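Local atomic coordinates of pyridoxamine 5'-phosphate oxidase-related, FMN-binding (Mycobacterium smegmatis, PDB entry 3F7E), a protein that probably binds the deazaflavin coenzyme F420 and uses it as a reductase acting on CH-CH bonds. Residues Val2-Arg14 against Asp71-Val83. Residues are numbered along the deposited sequence; the frame is centred on the assembly and turned at random. Where two conformers were deposited one is given.
Sequences VAVPEGYESLLER and DNPYRYLEVRGLV
R75 reaches across to Y8 and G7 where the N-terminal segment, with its short helix 9-13, lies over strand 76-88 in the split beta-barrel of the pyridoxamine 5'-phosphate oxidase family; the helix runs nearly at right angles to the strand. L77, on the strand itself, points into the N-terminal segment: its CD2 meets L12 CG at 3.8 Å and V4 CG1 at 4.3 Å, while its CD1 lies against P5 CG and Y8 CB. L12 also packs on M65 of the adjacent strand 62-68 and on W38 of strand 37-38. From CB the R75 chain runs extended to NE, with CG anti to the backbone N (chi1 179°), and this carries the guanidinium up beside the helix. On the way R75 CG passes L11 CD1 at 4.1 Å, and NE lies close to L11 CG and weakly donates to a water that also accepts from R14 NH2. R75 CZ sits 4.7 Å from the centroid of the Y8 ring, a cation-pi stack with planes 20° apart, in which NH1 lies over the ring face, offset toward its rim. At the tip of R75, NH2 donates to G7 O at 2.9 Å, the acceptor only 7° out of the guanidinium plane.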
loop_
_atom_site.group_PDB
_atom_site.type_symbol
_atom_site.label_atom_id
_atom_site.label_comp_id
_atom_site.label_asym_id
_atom_site.label_seq_id
_atom_site.Cartn_x
_atom_site.Cartn_y
_atom_site.Cartn_z
ATOM N N VAL A 2 -15.845 7.321 -12.996
ATOM C CA VAL A 2 -16.208 6.809 -11.647
ATOM C C VAL A 2 -16.085 7.930 -10.614
ATOM O O VAL A 2 -15.037 8.560 -10.496
ATOM C CB VAL A 2 -15.303 5.622 -11.244
ATOM C CG1 VAL A 2 -13.859 6.052 -11.168
ATOM C CG2 VAL A 2 -15.754 5.021 -9.919
ATOM N N ALA A 3 -17.148 8.178 -9.860
ATOM C CA ALA A 3 -17.136 9.296 -8.913
ATOM C C ALA A 3 -16.405 8.956 -7.606
ATOM O O ALA A 3 -16.602 7.860 -7.077
ATOM C CB ALA A 3 -18.558 9.760 -8.637
ATOM N N VAL A 4 -15.558 9.886 -7.118
ATOM C CA VAL A 4 -14.981 9.847 -5.737
ATOM C C VAL A 4 -16.219 9.808 -4.842
ATOM O O VAL A 4 -17.038 10.729 -4.922
ATOM C CB VAL A 4 -13.992 10.980 -5.479
ATOM C CG1 VAL A 4 -13.233 10.701 -4.196
ATOM C CG2 VAL A 4 -13.002 11.068 -6.636
ATOM N N PRO A 5 -16.259 8.932 -3.831
ATOM C CA PRO A 5 -17.095 9.167 -2.646
ATOM C C PRO A 5 -17.093 10.476 -1.895
ATOM O O PRO A 5 -16.063 11.120 -1.826
ATOM C CB PRO A 5 -16.651 8.066 -1.650
ATOM C CG PRO A 5 -15.832 7.107 -2.415
ATOM C CD PRO A 5 -15.341 7.798 -3.642
ATOM N N GLU A 6 -18.257 10.895 -1.386
ATOM C CA GLU A 6 -18.735 12.250 -1.555
ATOM C C GLU A 6 -17.933 12.689 -0.317
ATOM O O GLU A 6 -17.996 12.028 0.729
ATOM C CB GLU A 6 -20.248 12.297 -1.244
ATOM C CG GLU A 6 -20.947 13.673 -1.163
ATOM C CD GLU A 6 -22.487 13.534 -1.042
ATOM O OE1 GLU A 6 -23.231 14.460 -1.440
ATOM O OE2 GLU A 6 -22.965 12.485 -0.556
ATOM N N GLY A 7 -17.119 13.723 -0.447
ATOM C CA GLY A 7 -16.320 14.192 0.687
ATOM C C GLY A 7 -14.987 13.511 0.992
ATOM O O GLY A 7 -14.387 13.803 2.036
ATOM N N TYR A 8 -14.513 12.628 0.105
ATOM C CA TYR A 8 -13.221 11.938 0.266
ATOM C C TYR A 8 -12.175 12.372 -0.764
ATOM O O TYR A 8 -10.985 12.005 -0.652
ATOM C CB TYR A 8 -13.416 10.411 0.241
ATOM C CG TYR A 8 -13.978 9.858 1.529
ATOM C CD1 TYR A 8 -15.339 9.939 1.796
ATOM C CD2 TYR A 8 -13.149 9.257 2.489
ATOM C CE1 TYR A 8 -15.871 9.451 2.976
ATOM C CE2 TYR A 8 -13.690 8.758 3.686
ATOM C CZ TYR A 8 -15.052 8.861 3.913
ATOM O OH TYR A 8 -15.645 8.380 5.068
ATOM N N GLU A 9 -12.594 13.151 -1.752
ATOM C CA GLU A 9 -11.675 13.675 -2.736
ATOM C C GLU A 9 -10.587 14.518 -2.061
ATOM O O GLU A 9 -9.478 14.618 -2.574
ATOM C CB GLU A 9 -12.402 14.474 -3.823
ATOM C CG GLU A 9 -11.541 14.768 -5.028
ATOM C CD GLU A 9 -12.282 15.214 -6.282
ATOM O OE1 GLU A 9 -11.593 15.564 -7.236
ATOM O OE2 GLU A 9 -13.538 15.265 -6.292
ATOM N N SER A 10 -10.924 15.096 -0.906
ATOM C CA SER A 10 -9.975 15.858 -0.119
ATOM C C SER A 10 -8.682 15.098 0.186
ATOM O O SER A 10 -7.614 15.721 0.248
ATOM C CB SER A 10 -10.641 16.303 1.180
ATOM O OG SER A 10 -11.306 15.217 1.790
ATOM N N LEU A 11 -8.771 13.774 0.388
ATOM C CA LEU A 11 -7.595 12.936 0.675
ATOM C C LEU A 11 -6.675 12.927 -0.524
ATOM O O LEU A 11 -5.467 12.956 -0.352
ATOM C CB LEU A 11 -7.956 11.496 1.089
ATOM C CG LEU A 11 -8.418 11.289 2.529
ATOM C CD1 LEU A 11 -8.959 9.886 2.683
ATOM C CD2 LEU A 11 -7.256 11.552 3.492
ATOM N N LEU A 12 -7.235 12.946 -1.734
ATOM C CA LEU A 12 -6.424 12.940 -2.942
ATOM C C LEU A 12 -5.822 14.295 -3.241
ATOM O O LEU A 12 -4.894 14.385 -4.035
ATOM C CB LEU A 12 -7.243 12.475 -4.135
ATOM C CG LEU A 12 -7.790 11.055 -4.023
ATOM C CD1 LEU A 12 -8.614 10.736 -5.267
ATOM C CD2 LEU A 12 -6.662 10.011 -3.863
ATOM N N GLU A 13 -6.380 15.359 -2.642
ATOM C CA GLU A 13 -5.830 16.706 -2.837
ATOM C C GLU A 13 -4.671 17.059 -1.910
ATOM O O GLU A 13 -3.993 18.080 -2.074
ATOM C CB GLU A 13 -6.955 17.745 -2.700
ATOM C CG GLU A 13 -7.940 17.639 -3.881
ATOM C CD GLU A 13 -9.103 18.623 -3.804
ATOM O OE1 GLU A 13 -9.251 19.302 -2.784
ATOM O OE2 GLU A 13 -9.886 18.713 -4.773
ATOM N N ARG A 14 -4.463 16.214 -0.915
ATOM C CA ARG A 14 -3.445 16.451 0.094
ATOM C C ARG A 14 -2.107 15.812 -0.279
ATOM O O ARG A 14 -2.076 14.780 -0.984
ATOM C CB ARG A 14 -3.922 15.917 1.447
ATOM C CG ARG A 14 -5.092 16.744 2.006
ATOM C CD ARG A 14 -5.741 16.099 3.207
ATOM N NE ARG A 14 -4.824 15.963 4.340
ATOM C CZ ARG A 14 -5.108 15.316 5.472
ATOM N NH1 ARG A 14 -4.199 15.218 6.449
ATOM N NH2 ARG A 14 -6.304 14.757 5.635
ATOM N N ASP A 71 -3.472 11.247 10.688
ATOM C CA ASP A 71 -3.830 11.540 12.078
ATOM C C ASP A 71 -5.076 10.803 12.554
ATOM O O ASP A 71 -5.244 10.557 13.759
ATOM C CB ASP A 71 -3.948 13.058 12.269
ATOM C CG ASP A 71 -2.727 13.799 11.708
ATOM O OD1 ASP A 71 -1.604 13.420 12.067
ATOM O OD2 ASP A 71 -2.870 14.726 10.873
ATOM N N ASN A 72 -5.966 10.477 11.619
ATOM C CA ASN A 72 -7.097 9.592 11.938
ATOM C C ASN A 72 -7.177 8.414 11.001
ATOM O O ASN A 72 -7.692 8.556 9.877
ATOM C CB ASN A 72 -8.439 10.288 11.878
ATOM C CG ASN A 72 -9.609 9.316 12.129
ATOM O OD1 ASN A 72 -9.425 8.150 12.561
ATOM N ND2 ASN A 72 -10.790 9.761 11.840
ATOM N N PRO A 73 -6.709 7.246 11.461
ATOM C CA PRO A 73 -6.603 6.098 10.559
ATOM C C PRO A 73 -7.946 5.520 10.106
ATOM O O PRO A 73 -7.991 4.718 9.169
ATOM C CB PRO A 73 -5.832 5.066 11.385
ATOM C CG PRO A 73 -6.014 5.473 12.797
ATOM C CD PRO A 73 -6.223 6.943 12.819
ATOM N N TYR A 74 -9.036 5.942 10.734
ATOM C CA TYR A 74 -10.362 5.513 10.300
ATOM C C TYR A 74 -10.828 6.250 9.030
ATOM O O TYR A 74 -11.805 5.842 8.400
ATOM C CB TYR A 74 -11.362 5.625 11.451
ATOM C CG TYR A 74 -11.136 4.601 12.556
ATOM C CD1 TYR A 74 -10.096 4.747 13.487
ATOM C CD2 TYR A 74 -11.976 3.491 12.678
ATOM C CE1 TYR A 74 -9.895 3.800 14.505
ATOM C CE2 TYR A 74 -11.790 2.548 13.687
ATOM C CZ TYR A 74 -10.754 2.705 14.595
ATOM O OH TYR A 74 -10.585 1.753 15.583
ATOM N N ARG A 75 -10.112 7.305 8.642
ATOM C CA ARG A 75 -10.384 8.033 7.398
ATOM C C ARG A 75 -9.356 7.610 6.324
ATOM O O ARG A 75 -8.157 7.877 6.490
ATOM C CB ARG A 75 -10.248 9.511 7.672
ATOM C CG ARG A 75 -10.476 10.287 6.465
ATOM C CD ARG A 75 -10.678 11.714 6.835
ATOM N NE ARG A 75 -10.931 12.515 5.650
ATOM C CZ ARG A 75 -12.119 12.649 5.058
ATOM N NH1 ARG A 75 -13.212 12.085 5.566
ATOM N NH2 ARG A 75 -12.234 13.393 3.961
ATOM N N TYR A 76 -9.809 6.978 5.224
ATOM C CA TYR A 76 -8.889 6.426 4.242
ATOM C C TYR A 76 -9.572 6.305 2.893
ATOM O O TYR A 76 -10.831 6.383 2.811
ATOM C CB TYR A 76 -8.377 5.059 4.702
ATOM C CG TYR A 76 -9.430 3.998 4.827
ATOM C CD1 TYR A 76 -9.869 3.288 3.705
ATOM C CD2 TYR A 76 -9.948 3.651 6.076
ATOM C CE1 TYR A 76 -10.824 2.283 3.810
ATOM C CE2 TYR A 76 -10.914 2.638 6.191
ATOM C CZ TYR A 76 -11.326 1.963 5.051
ATOM O OH TYR A 76 -12.259 0.960 5.169
ATOM N N LEU A 77 -8.774 6.014 1.852
ATOM C CA LEU A 77 -9.377 5.900 0.493
ATOM C C LEU A 77 -8.510 4.906 -0.252
ATOM O O LEU A 77 -7.281 5.063 -0.326
ATOM C CB LEU A 77 -9.460 7.230 -0.255
ATOM C CG LEU A 77 -10.181 7.200 -1.602
ATOM C CD1 LEU A 77 -11.662 6.854 -1.409
ATOM C CD2 LEU A 77 -10.086 8.535 -2.299
ATOM N N GLU A 78 -9.192 3.910 -0.830
ATOM C CA GLU A 78 -8.576 2.898 -1.690
ATOM C C GLU A 78 -9.058 3.122 -3.109
ATOM O O GLU A 78 -10.268 3.137 -3.354
ATOM C CB GLU A 78 -8.978 1.489 -1.220
ATOM C CG GLU A 78 -8.549 1.186 0.202
ATOM C CD GLU A 78 -9.273 0.025 0.804
ATOM O OE1 GLU A 78 -10.003 -0.662 0.061
ATOM O OE2 GLU A 78 -9.122 -0.221 2.031
ATOM N N VAL A 79 -8.117 3.296 -4.045
ATOM C CA VAL A 79 -8.440 3.586 -5.448
ATOM C C VAL A 79 -7.942 2.461 -6.342
ATOM O O VAL A 79 -6.755 2.261 -6.432
ATOM C CB VAL A 79 -7.760 4.898 -5.932
ATOM C CG1 VAL A 79 -8.232 5.290 -7.358
ATOM C CG2 VAL A 79 -8.016 6.072 -4.946
ATOM N N ARG A 80 -8.818 1.745 -7.032
ATOM C CA ARG A 80 -8.357 0.787 -8.063
ATOM C C ARG A 80 -8.442 1.491 -9.414
ATOM O O ARG A 80 -9.272 2.393 -9.590
ATOM C CB ARG A 80 -9.190 -0.489 -8.024
ATOM C CG ARG A 80 -8.933 -1.316 -6.761
ATOM C CD ARG A 80 -10.147 -2.141 -6.368
ATOM N NE ARG A 80 -10.540 -3.014 -7.459
ATOM C CZ ARG A 80 -11.800 -3.382 -7.705
ATOM N NH1 ARG A 80 -12.050 -4.160 -8.755
ATOM N NH2 ARG A 80 -12.820 -2.963 -6.924
ATOM N N GLY A 81 -7.586 1.126 -10.357
ATOM C CA GLY A 81 -7.645 1.811 -11.649
ATOM C C GLY A 81 -6.771 1.119 -12.668
ATOM O O GLY A 81 -6.205 0.042 -12.413
ATOM N N LEU A 82 -6.695 1.740 -13.839
ATOM C CA LEU A 82 -5.910 1.225 -14.950
ATOM C C LEU A 82 -4.927 2.269 -15.437
ATOM O O LEU A 82 -5.283 3.465 -15.586
ATOM C CB LEU A 82 -6.841 0.846 -16.112
ATOM C CG LEU A 82 -7.788 -0.341 -15.880
ATOM C CD1 LEU A 82 -8.839 -0.429 -16.963
ATOM C CD2 LEU A 82 -7.039 -1.660 -15.779
ATOM N N VAL A 83 -3.692 1.843 -15.722
ATOM C CA VAL A 83 -2.744 2.728 -16.393
ATOM C C VAL A 83 -3.249 2.941 -17.813
ATOM O O VAL A 83 -3.431 1.981 -18.589
ATOM C CB VAL A 83 -1.331 2.109 -16.419
ATOM C CG1 VAL A 83 -0.387 2.958 -17.274
ATOM C CG2 VAL A 83 -0.815 1.944 -14.991
HETATM O O HOH W 1 -9.155 14.850 4.029
HETATM O O HOH W 2 -5.033 14.699 9.140
#